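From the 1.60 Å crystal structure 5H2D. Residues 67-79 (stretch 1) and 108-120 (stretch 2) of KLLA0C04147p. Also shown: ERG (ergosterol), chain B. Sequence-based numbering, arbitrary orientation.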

ATOM      1  N   ASN A  67     -10.240 -16.182  -0.449  1.00 12.95           N
ATOM      2  CA  ASN A  67     -10.417 -14.922   0.263  1.00 13.06           C
ATOM      3  C   ASN A  67      -9.307 -14.769   1.296  1.00 12.12           C
ATOM      4  O   ASN A  67      -8.752 -15.752   1.793  1.00 13.51           O
ATOM      5  CB  ASN A  67     -11.766 -14.864   0.985  1.00 12.94           C
ATOM      6  CG  ASN A  67     -12.955 -14.778   0.048  1.00 17.60           C
ATOM      7  OD1 ASN A  67     -14.050 -15.200   0.406  1.00 23.96           O
ATOM      8  ND2 ASN A  67     -12.760 -14.211  -1.126  1.00 18.01           N
ATOM      9  N   GLU A  68      -9.004 -13.514   1.647  1.00 11.43           N
ATOM     10  CA  GLU A  68      -8.040 -13.219   2.693  1.00 11.89           C
ATOM     11  C   GLU A  68      -8.672 -12.256   3.694  1.00 11.26           C
ATOM     12  O   GLU A  68      -9.325 -11.303   3.281  1.00 11.71           O
ATOM     13  CB  GLU A  68      -6.781 -12.578   2.077  1.00 11.48           C
ATOM     14  CG  GLU A  68      -5.672 -12.299   3.057  1.00 13.38           C
ATOM     15  CD  GLU A  68      -4.485 -11.646   2.373  1.00 11.63           C
ATOM     16  OE1 GLU A  68      -4.352 -10.405   2.430  1.00 12.78           O
ATOM     17  OE2 GLU A  68      -3.682 -12.378   1.775  1.00 13.83           O
ATOM     18  N   PRO A  69      -8.464 -12.452   5.010  1.00 11.59           N
ATOM     19  CA  PRO A  69      -9.101 -11.571   6.004  1.00 12.08           C
ATOM     20  C   PRO A  69      -8.359 -10.267   6.210  1.00 11.66           C
ATOM     21  O   PRO A  69      -8.154  -9.817   7.339  1.00 13.00           O
ATOM     22  CB  PRO A  69      -9.076 -12.417   7.282  1.00 15.74           C
ATOM     23  CG  PRO A  69      -7.807 -13.200   7.127  1.00 13.92           C
ATOM     24  CD  PRO A  69      -7.754 -13.570   5.658  1.00 14.99           C
ATOM     25  N   THR A  70      -7.952  -9.637   5.122  1.00  9.69           N
ATOM     26  CA  THR A  70      -7.455  -8.277   5.160  1.00  9.51           C
ATOM     27  C   THR A  70      -8.339  -7.461   4.240  1.00 10.21           C
ATOM     28  O   THR A  70      -8.991  -8.006   3.358  1.00 12.35           O
ATOM     29  CB  THR A  70      -6.011  -8.169   4.672  1.00 11.84           C
ATOM     30  OG1 THR A  70      -5.960  -8.554   3.290  1.00 14.50           O
ATOM     31  CG2 THR A  70      -5.089  -9.082   5.497  1.00 13.82           C
ATOM     32  N   SER A  71      -8.349  -6.153   4.440  1.00  7.78           N
ATOM     33  CA  SER A  71      -9.074  -5.247   3.558  1.00  9.85           C
ATOM     34  C   SER A  71      -8.150  -4.718   2.466  1.00  9.36           C
ATOM     35  O   SER A  71      -6.935  -4.636   2.647  1.00  9.29           O
ATOM     36  CB  SER A  71      -9.640  -4.073   4.368  1.00  9.73           C
ATOM     37  OG  SER A  71     -10.371  -3.159   3.557  1.00  9.99           O
ATOM     38  N   LEU A  72      -8.731  -4.353   1.316  1.00 10.18           N
ATOM     39  CA  LEU A  72      -7.948  -3.566   0.366  1.00  9.96           C
ATOM     40  C   LEU A  72      -7.303  -2.359   1.058  1.00  9.08           C
ATOM     41  O   LEU A  72      -6.165  -1.982   0.741  1.00 10.23           O
ATOM     42  CB  LEU A  72      -8.823  -3.125  -0.814  1.00 11.07           C
ATOM     43  CG  LEU A  72      -8.315  -3.447  -2.226  1.00 15.59           C
ATOM     44  CD1 LEU A  72      -7.024  -2.718  -2.518  1.00 16.24           C
ATOM     45  CD2 LEU A  72      -8.145  -4.950  -2.400  1.00 16.09           C
ATOM     46  N   LEU A  73      -8.001  -1.756   2.033  1.00  9.09           N
ATOM     47  CA  LEU A  73      -7.437  -0.616   2.760  1.00  9.05           C
ATOM     48  C   LEU A  73      -6.151  -0.988   3.481  1.00 10.70           C
ATOM     49  O   LEU A  73      -5.246  -0.156   3.611  1.00 13.31           O
ATOM     50  CB  LEU A  73      -8.451  -0.087   3.784  1.00  9.28           C
ATOM     51  CG  LEU A  73      -9.804   0.376   3.263  1.00  9.93           C
ATOM     52  CD1 LEU A  73     -10.657   0.982   4.392  1.00  9.55           C
ATOM     53  CD2 LEU A  73      -9.593   1.383   2.149  1.00 10.25           C
ATOM     54  N   GLN A  74      -6.066  -2.221   3.973  1.00  9.39           N
ATOM     55  CA  GLN A  74      -4.885  -2.677   4.686  1.00  9.04           C
ATOM     56  C   GLN A  74      -3.802  -3.171   3.735  1.00  9.97           C
ATOM     57  O   GLN A  74      -2.616  -2.972   4.011  1.00 10.15           O
ATOM     58  CB  GLN A  74      -5.303  -3.757   5.687  1.00  8.49           C
ATOM     59  CG  GLN A  74      -6.192  -3.164   6.797  1.00  8.88           C
ATOM     60  CD  GLN A  74      -6.937  -4.206   7.588  1.00 10.00           C
ATOM     61  OE1 GLN A  74      -7.333  -5.239   7.057  1.00  9.36           O
ATOM     62  NE2 GLN A  74      -7.159  -3.929   8.878  1.00  9.59           N
ATOM     63  N   ARG A  75      -4.174  -3.771   2.593  1.00  8.76           N
ATOM     64  CA  ARG A  75      -3.151  -4.112   1.608  1.00  9.30           C
ATOM     65  C   ARG A  75      -2.411  -2.872   1.139  1.00  9.22           C
ATOM     66  O   ARG A  75      -1.199  -2.924   0.893  1.00  9.38           O
ATOM     67  CB  ARG A  75      -3.773  -4.826   0.405  1.00 10.11           C
ATOM     68  CG  ARG A  75      -4.364  -6.182   0.727  1.00 10.16           C
ATOM     69  CD  ARG A  75      -3.375  -7.115   1.428  1.00 10.93           C
ATOM     70  NE  ARG A  75      -2.263  -7.505   0.559  1.00 12.27           N
ATOM     71  CZ  ARG A  75      -2.264  -8.581  -0.229  1.00  9.96           C
ATOM     72  NH1 ARG A  75      -3.309  -9.408  -0.237  1.00 12.94           N
ATOM     73  NH2 ARG A  75      -1.205  -8.831  -0.984  1.00 11.65           N
ATOM     74  N   VAL A  76      -3.120  -1.752   0.985  1.00  9.09           N
ATOM     75  CA  VAL A  76      -2.452  -0.514   0.588  1.00  9.47           C
ATOM     76  C   VAL A  76      -1.517  -0.019   1.686  1.00  9.54           C
ATOM     77  O   VAL A  76      -0.450   0.537   1.395  1.00 11.44           O
ATOM     78  CB  VAL A  76      -3.500   0.543   0.201  1.00 12.51           C
ATOM     79  CG1 VAL A  76      -2.839   1.886  -0.016  1.00 13.70           C
ATOM     80  CG2 VAL A  76      -4.247   0.095  -1.072  1.00 13.92           C
ATOM     81  N   ALA A  77      -1.868  -0.239   2.959  1.00  9.69           N
ATOM     82  CA  ALA A  77      -0.953   0.115   4.041  1.00 10.53           C
ATOM     83  C   ALA A  77       0.334  -0.701   4.014  1.00 10.35           C
ATOM     84  O   ALA A  77       1.341  -0.267   4.589  1.00 11.17           O
ATOM     85  CB  ALA A  77      -1.647  -0.057   5.396  1.00 11.49           C
ATOM     86  N   GLU A  78       0.336  -1.875   3.369  1.00  9.88           N
ATOM     87  CA  GLU A  78       1.574  -2.631   3.250  1.00  9.29           C
ATOM     88  C   GLU A  78       2.614  -1.926   2.380  1.00 11.82           C
ATOM     89  O   GLU A  78       3.765  -2.375   2.345  1.00 11.81           O
ATOM     90  CB  GLU A  78       1.270  -4.046   2.728  1.00 10.73           C
ATOM     91  CG  GLU A  78       0.439  -4.858   3.740  1.00 10.64           C
ATOM     92  CD  GLU A  78       0.201  -6.315   3.342  1.00 12.22           C
ATOM     93  OE1 GLU A  78       1.178  -7.054   3.074  1.00 14.21           O
ATOM     94  OE2 GLU A  78      -0.975  -6.742   3.334  1.00 13.81           O
ATOM     95  N   ASP A  79       2.245  -0.834   1.696  1.00 10.53           N
ATOM     96  CA  ASP A  79       3.242   0.041   1.077  1.00 10.68           C
ATOM     97  C   ASP A  79       4.290   0.475   2.087  1.00 10.90           C
ATOM     98  O   ASP A  79       5.434   0.781   1.717  1.00 12.84           O
ATOM     99  CB  ASP A  79       2.618   1.329   0.522  1.00 10.68           C
ATOM    100  CG  ASP A  79       1.809   1.143  -0.740  1.00 11.60           C
ATOM    101  OD1 ASP A  79       1.892   0.083  -1.407  1.00 12.87           O
ATOM    102  OD2 ASP A  79       1.069   2.113  -1.052  1.00 13.08           O
ATOM    103  N   SER A 108       9.893  -2.133  -2.755  1.00 12.47           N
ATOM    104  CA  SER A 108       9.998  -2.963  -1.563  1.00 12.54           C
ATOM    105  C   SER A 108       8.671  -3.581  -1.142  1.00 12.58           C
ATOM    106  O   SER A 108       8.678  -4.528  -0.360  1.00 12.84           O
ATOM    107  CB  SER A 108      10.556  -2.130  -0.409  1.00 11.22           C
ATOM    108  OG  SER A 108       9.638  -1.129   0.016  1.00 11.24           O
ATOM    109  N   SER A 109       7.546  -3.055  -1.599  1.00 11.72           N
ATOM    110  CA  SER A 109       6.250  -3.526  -1.123  1.00 11.68           C
ATOM    111  C   SER A 109       5.689  -4.689  -1.935  1.00 12.75           C
ATOM    112  O   SER A 109       4.546  -5.107  -1.687  1.00 12.78           O
ATOM    113  CB  SER A 109       5.249  -2.376  -1.103  1.00 13.96           C
ATOM    114  OG  SER A 109       5.392  -1.587  -2.264  1.00 12.88           O
ATOM    115  N   TYR A 110       6.464  -5.265  -2.851  1.00 10.92           N
ATOM    116  CA  TYR A 110       5.935  -6.364  -3.650  1.00 10.88           C
ATOM    117  C   TYR A 110       6.325  -7.744  -3.137  1.00 12.12           C
ATOM    118  O   TYR A 110       5.628  -8.718  -3.443  1.00 11.53           O
ATOM    119  CB  TYR A 110       6.318  -6.161  -5.140  1.00 12.35           C
ATOM    120  CG  TYR A 110       5.459  -5.017  -5.592  1.00 11.94           C
ATOM    121  CD1 TYR A 110       4.112  -5.222  -5.878  1.00 12.21           C
ATOM    122  CD2 TYR A 110       5.932  -3.713  -5.546  1.00 11.60           C
ATOM    123  CE1 TYR A 110       3.286  -4.181  -6.172  1.00 10.67           C
ATOM    124  CE2 TYR A 110       5.103  -2.654  -5.837  1.00 13.73           C
ATOM    125  CZ  TYR A 110       3.776  -2.896  -6.145  1.00 12.77           C
ATOM    126  OH  TYR A 110       2.939  -1.849  -6.410  1.00 15.99           O
ATOM    127  N   ALA A 111       7.344  -7.851  -2.285  1.00 12.62           N
ATOM    128  CA  ALA A 111       7.659  -9.155  -1.713  1.00 12.26           C
ATOM    129  C   ALA A 111       6.475  -9.726  -0.952  1.00 11.22           C
ATOM    130  O   ALA A 111       6.239 -10.940  -0.974  1.00 13.26           O
ATOM    131  CB  ALA A 111       8.866  -9.060  -0.786  1.00 11.79           C
ATOM    132  N   SER A 112       5.723  -8.867  -0.264  1.00 11.40           N
ATOM    133  CA  SER A 112       4.606  -9.318   0.556  1.00 12.03           C
ATOM    134  C   SER A 112       3.444  -9.867  -0.260  1.00 10.77           C
ATOM    135  O   SER A 112       2.553 -10.477   0.328  1.00 11.45           O
ATOM    136  CB  SER A 112       4.098  -8.170   1.432  1.00 12.54           C
ATOM    137  OG  SER A 112       3.642  -7.099   0.628  1.00 11.87           O
ATOM    138  N   THR A 113       3.437  -9.682  -1.583  1.00 10.15           N
ATOM    139  CA  THR A 113       2.330 -10.193  -2.397  1.00 10.47           C
ATOM    140  C   THR A 113       2.487 -11.673  -2.739  1.00 10.12           C
ATOM    141  O   THR A 113       1.495 -12.331  -3.082  1.00 12.97           O
ATOM    142  CB  THR A 113       2.169  -9.378  -3.694  1.00 11.33           C
ATOM    143  OG1 THR A 113       3.289  -9.572  -4.572  1.00 11.46           O
ATOM    144  CG2 THR A 113       2.025  -7.892  -3.395  1.00 12.66           C
ATOM    145  N   VAL A 114       3.696 -12.215  -2.627  1.00 11.14           N
ATOM    146  CA  VAL A 114       3.916 -13.615  -2.969  1.00 11.58           C
ATOM    147  C   VAL A 114       3.159 -14.518  -2.002  1.00 13.56           C
ATOM    148  O   VAL A 114       3.024 -14.220  -0.808  1.00 13.62           O
ATOM    149  CB  VAL A 114       5.424 -13.914  -2.958  1.00 15.40           C
ATOM    150  CG1 VAL A 114       5.676 -15.367  -3.297  1.00 19.05           C
ATOM    151  CG2 VAL A 114       6.123 -13.011  -3.958  1.00 15.89           C
ATOM    152  N   LYS A 115       2.663 -15.641  -2.522  1.00 14.30           N
ATOM    153  CA  LYS A 115       2.005 -16.703  -1.758  1.00 12.68           C
ATOM    154  C   LYS A 115       0.667 -16.287  -1.162  1.00 13.33           C
ATOM    155  O   LYS A 115       0.138 -16.997  -0.301  1.00 14.87           O
ATOM    156  CB  LYS A 115       2.903 -17.240  -0.634  1.00 18.03           C
ATOM    157  CG  LYS A 115       4.121 -17.999  -1.157  1.00 26.87           C
ATOM    158  CD  LYS A 115       4.761 -18.826  -0.053  1.00 30.02           C
ATOM    159  CE  LYS A 115       5.483 -17.953   0.963  1.00 32.21           C
ATOM    160  NZ  LYS A 115       6.865 -17.551   0.539  1.00 33.67           N
ATOM    161  N   ARG A 116       0.095 -15.168  -1.589  1.00 12.03           N
ATOM    162  CA  ARG A 116      -1.239 -14.760  -1.148  1.00 10.88           C
ATOM    163  C   ARG A 116      -2.144 -14.632  -2.372  1.00 11.81           C
ATOM    164  O   ARG A 116      -2.507 -13.541  -2.806  1.00 11.53           O
ATOM    165  CB  ARG A 116      -1.154 -13.458  -0.330  1.00 10.34           C
ATOM    166  CG  ARG A 116      -0.475 -13.678   1.020  1.00  9.69           C
ATOM    167  CD  ARG A 116       0.146 -12.384   1.510  1.00 11.26           C
ATOM    168  NE  ARG A 116      -0.880 -11.494   2.033  1.00 11.30           N
ATOM    169  CZ  ARG A 116      -0.622 -10.295   2.534  1.00 10.84           C
ATOM    170  NH1 ARG A 116       0.637  -9.837   2.561  1.00 11.53           N
ATOM    171  NH2 ARG A 116      -1.621  -9.557   3.010  1.00 10.26           N
ATOM    172  N   VAL A 117      -2.517 -15.781  -2.931  1.00 12.30           N
ATOM    173  CA  VAL A 117      -3.397 -15.819  -4.102  1.00 11.25           C
ATOM    174  C   VAL A 117      -4.820 -15.835  -3.548  1.00 12.03           C
ATOM    175  O   VAL A 117      -5.448 -16.888  -3.366  1.00 12.55           O
ATOM    176  CB  VAL A 117      -3.090 -17.013  -5.009  1.00 14.09           C
ATOM    177  CG1 VAL A 117      -4.033 -17.048  -6.207  1.00 13.02           C
ATOM    178  CG2 VAL A 117      -1.647 -16.934  -5.508  1.00 12.40           C
ATOM    179  N   ALA A 118      -5.338 -14.640  -3.270  1.00 10.85           N
ATOM    180  CA  ALA A 118      -6.593 -14.520  -2.548  1.00 11.45           C
ATOM    181  C   ALA A 118      -7.101 -13.098  -2.658  1.00 10.63           C
ATOM    182  O   ALA A 118      -6.315 -12.141  -2.692  1.00 12.19           O
ATOM    183  CB  ALA A 118      -6.432 -14.894  -1.068  1.00 13.01           C
ATOM    184  N   LYS A 119      -8.423 -12.978  -2.653  1.00 11.05           N
ATOM    185  CA  LYS A 119      -9.093 -11.688  -2.768  1.00 10.10           C
ATOM    186  C   LYS A 119      -9.218 -11.039  -1.395  1.00  9.89           C
ATOM    187  O   LYS A 119      -9.883 -11.608  -0.512  1.00 10.73           O
ATOM    188  CB  LYS A 119     -10.474 -11.894  -3.384  1.00 12.19           C
ATOM    189  CG  LYS A 119     -11.339 -10.656  -3.523  1.00 19.22           C
ATOM    190  CD  LYS A 119     -12.680 -11.063  -4.125  1.00 22.62           C
ATOM    191  CE  LYS A 119     -13.830 -10.204  -3.631  1.00 28.42           C
ATOM    192  NZ  LYS A 119     -15.126 -10.652  -4.247  1.00 29.92           N
ATOM    193  N   PRO A 120      -8.618  -9.866  -1.161  1.00  9.83           N
ATOM    194  CA  PRO A 120      -8.887  -9.122   0.079  1.00  9.27           C
ATOM    195  C   PRO A 120     -10.320  -8.619   0.090  1.00 11.68           C
ATOM    196  O   PRO A 120     -10.999  -8.576  -0.940  1.00 11.01           O
ATOM    197  CB  PRO A 120      -7.915  -7.941   0.027  1.00 10.09           C
ATOM    198  CG  PRO A 120      -6.901  -8.293  -1.061  1.00 12.19           C
ATOM    199  CD  PRO A 120      -7.708  -9.130  -2.053  1.00 11.81           C
TER
HETATM  200  C1  ERG B1301      -0.390  -4.685  -4.861  1.00  9.20           C
HETATM  201  C2  ERG B1301       0.288  -3.572  -4.066  1.00  9.76           C
HETATM  202  C3  ERG B1301      -0.616  -2.369  -4.114  1.00 10.84           C
HETATM  203  C4  ERG B1301      -1.978  -2.702  -3.502  1.00 11.30           C
HETATM  204  C5  ERG B1301      -2.566  -3.877  -4.080  1.00 10.61           C
HETATM  205  C6  ERG B1301      -3.949  -3.956  -4.174  1.00 10.14           C
HETATM  206  C7  ERG B1301      -4.614  -5.093  -4.661  1.00 11.51           C
HETATM  207  C8  ERG B1301      -3.896  -6.222  -5.068  1.00  9.91           C
HETATM  208  C9  ERG B1301      -2.480  -6.103  -5.194  1.00 10.00           C
HETATM  209  C10 ERG B1301      -1.780  -5.035  -4.313  1.00 10.36           C
HETATM  210  C11 ERG B1301      -1.707  -7.489  -5.176  1.00 11.85           C
HETATM  211  C12 ERG B1301      -2.451  -8.604  -5.918  1.00 11.14           C
HETATM  212  C13 ERG B1301      -3.880  -8.694  -5.342  1.00 10.89           C
HETATM  213  C14 ERG B1301      -4.547  -7.348  -5.704  1.00  9.71           C
HETATM  214  C15 ERG B1301      -5.996  -7.615  -5.354  1.00 11.42           C
HETATM  215  C16 ERG B1301      -6.223  -9.096  -5.775  1.00 10.00           C
HETATM  216  C17 ERG B1301      -4.807  -9.628  -6.127  1.00 10.55           C
HETATM  217  C18 ERG B1301      -3.899  -9.018  -3.831  1.00 10.93           C
HETATM  218  C19 ERG B1301      -1.636  -5.647  -2.892  1.00 10.28           C
HETATM  219  C20 ERG B1301      -4.747 -11.144  -5.830  1.00 11.72           C
HETATM  220  C21 ERG B1301      -3.379 -11.776  -6.057  1.00 13.03           C
HETATM  221  C22 ERG B1301      -5.754 -11.793  -6.770  1.00 12.25           C
HETATM  222  C23 ERG B1301      -6.985 -12.449  -6.229  1.00 13.49           C
HETATM  223  C24 ERG B1301      -7.998 -13.063  -7.195  1.00 12.13           C
HETATM  224  C25 ERG B1301      -8.474 -14.400  -6.612  1.00 13.74           C
HETATM  225  C26 ERG B1301      -7.264 -15.333  -6.492  1.00 15.98           C
HETATM  226  C27 ERG B1301      -9.510 -15.096  -7.511  1.00 16.98           C
HETATM  227  C28 ERG B1301      -9.139 -12.071  -7.318  1.00 11.57           C
HETATM  228  O1  ERG B1301      -0.001  -1.235  -3.403  1.00 12.53           O
HETATM  229  O   HOH W   1      -0.999 -11.033  -2.916  1.00 12.41           O
HETATM  230  O   HOH W   2       0.549  -6.853   0.144  1.00 13.35           O
HETATM  231  O   HOH W   3       4.873  -4.894   1.898  1.00 12.53           O
HETATM  232  O   HOH W   4       7.550  -0.999   1.924  1.00 12.96           O
HETATM  233  O   HOH W   5       3.217  -0.729  -3.809  1.00 13.18           O
HETATM  234  O   HOH W   6       6.194   0.823  -1.167  1.00 13.31           O

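The contact is organised around one buried arginine. R116 points its CA-to-CB bond toward stretch 1, and its side chain (chi1 m, chi2 t, chi3 p, chi4 180°) carries the guanidinium to a place where two glutamates meet it in its own plane. E68 takes one edge: R116 NE donates to E68 OE2 and R116 NH2 to E68 OE1, both at 2.9 Å. E78 takes another, with R116 NH1 to E78 OE1 and R116 NH2 to E78 OE2, again both 2.9 Å. R116 NH2 thus serves both carboxylates. R116 NH1 also donates to S112 O at 3.0 Å, tying the guanidinium back to its own stretch just ahead of the type II turn from T113 to R116.

The two glutamates reach the arginine by different routes. E68, on the strand, is extended (chi1 t, chi2 t), so its carboxylate is delivered a full side-chain length from the backbone; chi3 of 98° sets the plane in which both oxygens find R116. E78 comes from the 3-10 segment after the helix, with chi1 m, chi2 t and chi3 55°. Buried carboxylates need several partners, and E68 OE1 has them: besides R116 it accepts from T70 OG1 at 2.6 Å, with T70 in the p rotamer, and forms a salt bridge with R75 NH1 at 3.0 Å.

R75 completes the cluster. Three successive m torsions curl it, so that its guanidinium lies flat on that of R116, centres 3.6 Å apart and planes at 20°. R75 NE and R116 NH2 are both donors and stand only 3.3 Å apart without bonding; the like charges are offset by the glutamates, which bridge both arginines, R75 NE lying 3.2 Å from E78 OE2. Two waters add further partners: water 1 accepts from R75 NH2 at 2.9 Å, and water 2 accepts from R75 NE at 2.9 Å while donating to S112 OG at 3.1 Å. The lesson here is that a stacked arginine pair is buried with two carboxylates bonded to both of its members, E68 and E78 lying at the edge of R116, and with water reaching R75.

At one end, the backbone supplies the register. N67 and K119 pair in a parallel bridge, E68 N donating to K119 O at 3.0 Å, with N67 CA 3.4 Å from the same oxygen. A118 suits its position by being small: its CB packs 3.7 Å from N67 C. P120 gives up the most surface in the contact. Its CG meets L72 CD2 at 3.8 Å and R75 CG at 3.8 Å, so the ring rests on the aliphatic part of the arginine; L72 has an off-rotamer chi1 of -127°, and its side-chain end comes nearer to stretch 2.

At the other end, S109 shares its surroundings with water. S109 CB packs 3.8 Å from D79 CA, and water 5 donates to both D79 OD1 (2.9 Å) and S109 OG (2.8 Å). Ergosterol lies alongside, its O1 3.1 Å from D79 OD1 and its C18 3.7 Å from R75 NH1.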